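PDB 5C2V: hydrazine synthase alpha subunit from Candidatus Kuenenia stuttgartiensis, which catalyses, as the alpha subunit of hydrazine synthase, the second half-reaction, the condensation of hydroxylamine with ammonia to give hydrazine. Local coordinates for residues 238-243 with 287-292; 257-262 with 296-301. All coordinates share one frame; numbering follows the deposited sequence.

Overall arrangement
Both contacts lie in the six-bladed beta-propeller of the N-terminal domain and join the same two neighbouring blades. Strands 239-245 and 256-262 are adjacent in one blade, 285-291 and 297-303 in the next. Along the chain the segments alternate: contact 1 pairs 238-243 with 287-292, contact 2 pairs 257-262 with 296-301. The contact centres are about 4 Å apart, so they are parts of one buried interface. L240 touches I259 within the first blade, A289 touches Y300 within the second. The I259 side chain lies about 11 Å from a bound heme c and from the side chain of the zinc ligand C276. The principle illustrated is that propeller blades can join through side chains, without sharing backbone hydrogen bonds.

Contact 1 (238-243 with 287-292); sequences NILFSS and SQAKIT
S287, at the start of segment 287-292, meets S242 through its backbone: the S242 hydroxyl OG comes to 3.7 Å from S287 CA. That hydroxyl is directed to the backbone of the facing blade, where it is satisfied by a hydrogen bond to O of R286, the residue just before the segment. With OG anti to the carbonyl carbon (chi1 -58°), S242 reaches this backbone directly. Beyond the corner at Q288, A289 turns its methyl toward the first segment, and A289 CB lies 4.1 Å from L240 CD2. The same leucine methyl also sits 3.9 Å from A289 O, a simple van der Waals neighbour. Two residues further on, I291 supplies the other apolar wall, its CG1 branch lying across the leucine tip with I291 CG1 3.8 Å from L240 CD2. Its terminal I291 CD1 is 3.9 Å from that methyl. At chi1 177° the L240 side chain extends away from its own backbone N, and CD2 ends up between A289 and I291. No hydrogen bond joins the two segments, which run roughly antiparallel but belong to different sheets. Here the second strand of one blade faces the first of the next; face-to-face packing of successive sheets is characteristic of a beta-propeller.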
loop_
_atom_site.group_PDB
_atom_site.type_symbol
_atom_site.label_atom_id
_atom_site.label_comp_id
_atom_site.label_asym_id
_atom_site.label_seq_id
_atom_site.Cartn_x
_atom_site.Cartn_y
_atom_site.Cartn_z
ATOM N N ASN D 238 -26.288 -20.803 -0.646
ATOM C CA ASN D 238 -25.061 -20.995 -1.415
ATOM C C ASN D 238 -23.884 -21.375 -0.516
ATOM O O ASN D 238 -24.029 -21.469 0.704
ATOM C CB ASN D 238 -24.730 -19.736 -2.215
ATOM C CG ASN D 238 -25.868 -19.310 -3.120
ATOM O OD1 ASN D 238 -25.946 -19.726 -4.276
ATOM N ND2 ASN D 238 -26.760 -18.477 -2.597
ATOM N N ILE D 239 -22.721 -21.592 -1.123
ATOM C CA ILE D 239 -21.535 -22.020 -0.386
ATOM C C ILE D 239 -20.575 -20.863 -0.119
ATOM O O ILE D 239 -20.035 -20.263 -1.048
ATOM C CB ILE D 239 -20.773 -23.129 -1.141
ATOM C CG1 ILE D 239 -21.722 -24.268 -1.521
ATOM C CG2 ILE D 239 -19.613 -23.647 -0.301
ATOM C CD1 ILE D 239 -22.373 -24.947 -0.335
ATOM N N LEU D 240 -20.371 -20.563 1.160
ATOM C CA LEU D 240 -19.460 -19.505 1.587
ATOM C C LEU D 240 -18.087 -20.078 1.919
ATOM O O LEU D 240 -17.983 -21.036 2.685
ATOM C CB LEU D 240 -20.030 -18.773 2.803
ATOM C CG LEU D 240 -19.174 -17.675 3.441
ATOM C CD1 LEU D 240 -19.298 -16.372 2.669
ATOM C CD2 LEU D 240 -19.552 -17.480 4.902
ATOM N N PHE D 241 -17.034 -19.496 1.352
ATOM C CA PHE D 241 -15.690 -20.016 1.587
ATOM C C PHE D 241 -14.583 -18.988 1.366
ATOM O O PHE D 241 -14.838 -17.840 0.997
ATOM C CB PHE D 241 -15.437 -21.238 0.696
ATOM C CG PHE D 241 -15.484 -20.942 -0.778
ATOM C CD1 PHE D 241 -16.695 -20.850 -1.443
ATOM C CD2 PHE D 241 -14.314 -20.775 -1.502
ATOM C CE1 PHE D 241 -16.741 -20.583 -2.799
ATOM C CE2 PHE D 241 -14.354 -20.510 -2.860
ATOM C CZ PHE D 241 -15.569 -20.414 -3.508
ATOM N N SER D 242 -13.348 -19.425 1.599
ATOM C CA SER D 242 -12.173 -18.582 1.425
ATOM C C SER D 242 -11.433 -18.956 0.148
ATOM O O SER D 242 -11.276 -20.135 -0.169
ATOM C CB SER D 242 -11.236 -18.705 2.629
ATOM O OG SER D 242 -11.893 -18.348 3.832
ATOM N N SER D 243 -10.979 -17.944 -0.581
ATOM C CA SER D 243 -10.288 -18.157 -1.842
ATOM C C SER D 243 -8.969 -17.399 -1.876
ATOM O O SER D 243 -8.912 -16.217 -1.539
ATOM C CB SER D 243 -11.170 -17.726 -3.015
ATOM O OG SER D 243 -10.552 -18.022 -4.255
ATOM N N SER D 287 -10.055 -16.841 7.222
ATOM C CA SER D 287 -10.455 -18.248 7.220
ATOM C C SER D 287 -11.537 -18.561 8.246
ATOM O O SER D 287 -11.825 -17.748 9.121
ATOM C CB SER D 287 -9.240 -19.144 7.469
ATOM O OG SER D 287 -8.752 -18.989 8.790
ATOM N N GLN D 288 -12.132 -19.746 8.116
ATOM C CA GLN D 288 -13.122 -20.248 9.067
ATOM C C GLN D 288 -14.304 -19.295 9.207
ATOM O O GLN D 288 -14.763 -19.011 10.312
ATOM C CB GLN D 288 -12.464 -20.496 10.428
ATOM C CG GLN D 288 -11.293 -21.470 10.368
ATOM C CD GLN D 288 -10.399 -21.398 11.591
ATOM O OE1 GLN D 288 -10.776 -20.836 12.617
ATOM N NE2 GLN D 288 -9.204 -21.968 11.484
ATOM N N ALA D 289 -14.792 -18.809 8.070
ATOM C CA ALA D 289 -15.876 -17.833 8.047
ATOM C C ALA D 289 -17.236 -18.478 8.290
ATOM O O ALA D 289 -17.588 -19.476 7.659
ATOM C CB ALA D 289 -15.879 -17.088 6.720
ATOM N N LYS D 290 -17.994 -17.900 9.217
ATOM C CA LYS D 290 -19.360 -18.331 9.487
ATOM C C LYS D 290 -20.260 -17.106 9.628
ATOM O O LYS D 290 -19.771 -15.984 9.755
ATOM C CB LYS D 290 -19.422 -19.199 10.746
ATOM C CG LYS D 290 -18.596 -20.474 10.654
ATOM C CD LYS D 290 -18.808 -21.373 11.859
ATOM C CE LYS D 290 -17.820 -22.529 11.860
ATOM N NZ LYS D 290 -17.903 -23.338 10.613
ATOM N N ILE D 291 -21.572 -17.319 9.602
ATOM C CA ILE D 291 -22.518 -16.208 9.615
ATOM C C ILE D 291 -23.464 -16.260 10.814
ATOM O O ILE D 291 -24.030 -17.309 11.125
ATOM C CB ILE D 291 -23.350 -16.175 8.316
ATOM C CG1 ILE D 291 -22.429 -16.264 7.097
ATOM C CG2 ILE D 291 -24.207 -14.920 8.257
ATOM C CD1 ILE D 291 -23.153 -16.205 5.773
ATOM N N THR D 292 -23.628 -15.122 11.483
ATOM C CA THR D 292 -24.518 -15.023 12.636
ATOM C C THR D 292 -25.977 -14.964 12.205
ATOM O O THR D 292 -26.301 -14.448 11.138
ATOM C CB THR D 292 -24.207 -13.784 13.492
ATOM O OG1 THR D 292 -24.409 -12.600 12.710
ATOM C CG2 THR D 292 -22.772 -13.824 13.985
#

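Contact 2 (257-262 with 296-301); sequences VMICVD and RKIVYV
I259 and Y300 join two consecutive blades of the beta-propeller, I259 from the third strand of one sheet and Y300 from the second strand of the next. The I259 side chain leaves its strand with CB pointing at the neighbouring blade, and there it forks. Its CG2 branch packs most closely on its own blade, where I259 CG2 lies 3.6 Å from L240 CD1, a methyl of the adjacent strand. The other branch, CG1, stands anti to the carbonyl carbon (chi1 -58°) and extends toward the neighbouring sheet, lifting the terminal methyl to the second blade. Within 296-301 that methyl, CD1, meets two side chains. I259 CD1 comes 4.3 Å from I298 CG2, and roughly at right angles to that approach it lies over a face of the Y300 ring, a CH-pi contact. The three touching residues, I259, I298 and Y300, are buried, and no hydrogen bond joins the two segments. The tyrosine hydroxyl finds a weak hydrogen bond with R286 NH1, and I298 O sits at the ring's edge, in its plane. I259 CD1 stands 3.6 Å from the Y300 ring centroid and 20° off the ring normal, displaced toward the CG side, with Y300 CG its nearest ring atom.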
loop_
_atom_site.group_PDB
_atom_site.type_symbol
_atom_site.label_atom_id
_atom_site.label_comp_id
_atom_site.label_asym_id
_atom_site.label_seq_id
_atom_site.Cartn_x
_atom_site.Cartn_y
_atom_site.Cartn_z
ATOM N N VAL D 257 -6.294 -13.165 0.317
ATOM C CA VAL D 257 -7.245 -14.223 0.649
ATOM C C VAL D 257 -8.618 -13.619 0.925
ATOM O O VAL D 257 -8.815 -12.932 1.926
ATOM C CB VAL D 257 -6.789 -15.047 1.869
ATOM C CG1 VAL D 257 -7.842 -16.084 2.233
ATOM C CG2 VAL D 257 -5.456 -15.718 1.584
ATOM N N MET D 258 -9.564 -13.886 0.032
ATOM C CA MET D 258 -10.873 -13.245 0.077
ATOM C C MET D 258 -11.980 -14.176 0.555
ATOM O O MET D 258 -11.921 -15.387 0.357
ATOM C CB MET D 258 -11.245 -12.700 -1.303
ATOM C CG MET D 258 -11.547 -13.778 -2.335
ATOM S SD MET D 258 -12.448 -13.154 -3.768
ATOM C CE MET D 258 -12.393 -14.575 -4.855
ATOM N N ILE D 259 -12.983 -13.598 1.204
ATOM C CA ILE D 259 -14.208 -14.319 1.505
ATOM C C ILE D 259 -15.164 -14.173 0.329
ATOM O O ILE D 259 -15.440 -13.057 -0.119
ATOM C CB ILE D 259 -14.876 -13.804 2.788
ATOM C CG1 ILE D 259 -13.912 -13.923 3.967
ATOM C CG2 ILE D 259 -16.156 -14.572 3.071
ATOM C CD1 ILE D 259 -14.491 -13.429 5.264
ATOM N N CYS D 260 -15.657 -15.300 -0.179
ATOM C CA CYS D 260 -16.549 -15.284 -1.331
ATOM C C CYS D 260 -17.609 -16.381 -1.254
ATOM O O CYS D 260 -17.620 -17.186 -0.319
ATOM C CB CYS D 260 -15.743 -15.426 -2.623
ATOM S SG CYS D 260 -14.773 -16.947 -2.732
ATOM N N VAL D 261 -18.497 -16.410 -2.244
ATOM C CA VAL D 261 -19.531 -17.435 -2.319
ATOM C C VAL D 261 -19.606 -18.049 -3.712
ATOM O O VAL D 261 -19.175 -17.443 -4.694
ATOM C CB VAL D 261 -20.928 -16.886 -1.951
ATOM C CG1 VAL D 261 -20.935 -16.321 -0.541
ATOM C CG2 VAL D 261 -21.370 -15.833 -2.948
ATOM N N ASP D 262 -20.147 -19.261 -3.786
ATOM C CA ASP D 262 -20.366 -19.930 -5.063
ATOM C C ASP D 262 -21.522 -20.915 -4.941
ATOM O O ASP D 262 -21.802 -21.415 -3.853
ATOM C CB ASP D 262 -19.095 -20.654 -5.521
ATOM C CG ASP D 262 -19.144 -21.057 -6.985
ATOM O OD1 ASP D 262 -20.229 -20.978 -7.599
ATOM O OD2 ASP D 262 -18.092 -21.462 -7.524
ATOM N N ARG D 296 -27.042 -11.091 11.378
ATOM C CA ARG D 296 -26.549 -11.512 10.065
ATOM C C ARG D 296 -25.166 -10.950 9.754
ATOM O O ARG D 296 -25.000 -10.164 8.821
ATOM C CB ARG D 296 -27.536 -11.104 8.969
ATOM C CG ARG D 296 -28.641 -12.113 8.722
ATOM C CD ARG D 296 -29.724 -11.528 7.833
ATOM N NE ARG D 296 -30.438 -12.559 7.087
ATOM C CZ ARG D 296 -30.261 -12.798 5.792
ATOM N NH1 ARG D 296 -29.396 -12.073 5.097
ATOM N NH2 ARG D 296 -30.949 -13.758 5.190
ATOM N N LYS D 297 -24.177 -11.364 10.536
ATOM C CA LYS D 297 -22.808 -10.912 10.332
ATOM C C LYS D 297 -21.907 -12.066 9.924
ATOM O O LYS D 297 -21.946 -13.138 10.527
ATOM C CB LYS D 297 -22.258 -10.257 11.601
ATOM C CG LYS D 297 -22.962 -8.976 12.011
ATOM C CD LYS D 297 -22.345 -8.401 13.277
ATOM C CE LYS D 297 -23.017 -7.100 13.680
ATOM N NZ LYS D 297 -22.438 -6.545 14.934
ATOM N N ILE D 298 -21.091 -11.844 8.900
ATOM C CA ILE D 298 -20.055 -12.801 8.563
ATOM C C ILE D 298 -18.920 -12.597 9.549
ATOM O O ILE D 298 -18.307 -11.528 9.590
ATOM C CB ILE D 298 -19.533 -12.624 7.123
ATOM C CG1 ILE D 298 -20.681 -12.709 6.115
ATOM C CG2 ILE D 298 -18.464 -13.663 6.812
ATOM C CD1 ILE D 298 -20.251 -12.463 4.684
ATOM N N VAL D 299 -18.648 -13.630 10.336
ATOM C CA VAL D 299 -17.603 -13.581 11.347
ATOM C C VAL D 299 -16.497 -14.538 10.951
ATOM O O VAL D 299 -16.741 -15.725 10.732
ATOM C CB VAL D 299 -18.137 -13.947 12.745
ATOM C CG1 VAL D 299 -16.993 -14.047 13.743
ATOM C CG2 VAL D 299 -19.168 -12.929 13.205
ATOM N N TYR D 300 -15.279 -14.023 10.850
ATOM C CA TYR D 300 -14.178 -14.824 10.345
ATOM C C TYR D 300 -12.885 -14.591 11.110
ATOM O O TYR D 300 -12.718 -13.582 11.801
ATOM C CB TYR D 300 -13.962 -14.543 8.856
ATOM C CG TYR D 300 -13.601 -13.108 8.527
ATOM C CD1 TYR D 300 -14.573 -12.116 8.492
ATOM C CD2 TYR D 300 -12.293 -12.753 8.229
ATOM C CE1 TYR D 300 -14.249 -10.808 8.183
ATOM C CE2 TYR D 300 -11.959 -11.447 7.918
ATOM C CZ TYR D 300 -12.941 -10.479 7.896
ATOM O OH TYR D 300 -12.615 -9.179 7.589
ATOM N N VAL D 301 -11.973 -15.545 10.971
ATOM C CA VAL D 301 -10.655 -15.445 11.567
ATOM C C VAL D 301 -9.746 -14.648 10.649
ATOM O O VAL D 301 -9.500 -15.037 9.499
ATOM C CB VAL D 301 -10.035 -16.831 11.825
ATOM C CG1 VAL D 301 -8.560 -16.699 12.177
ATOM C CG2 VAL D 301 -10.794 -17.556 12.924
#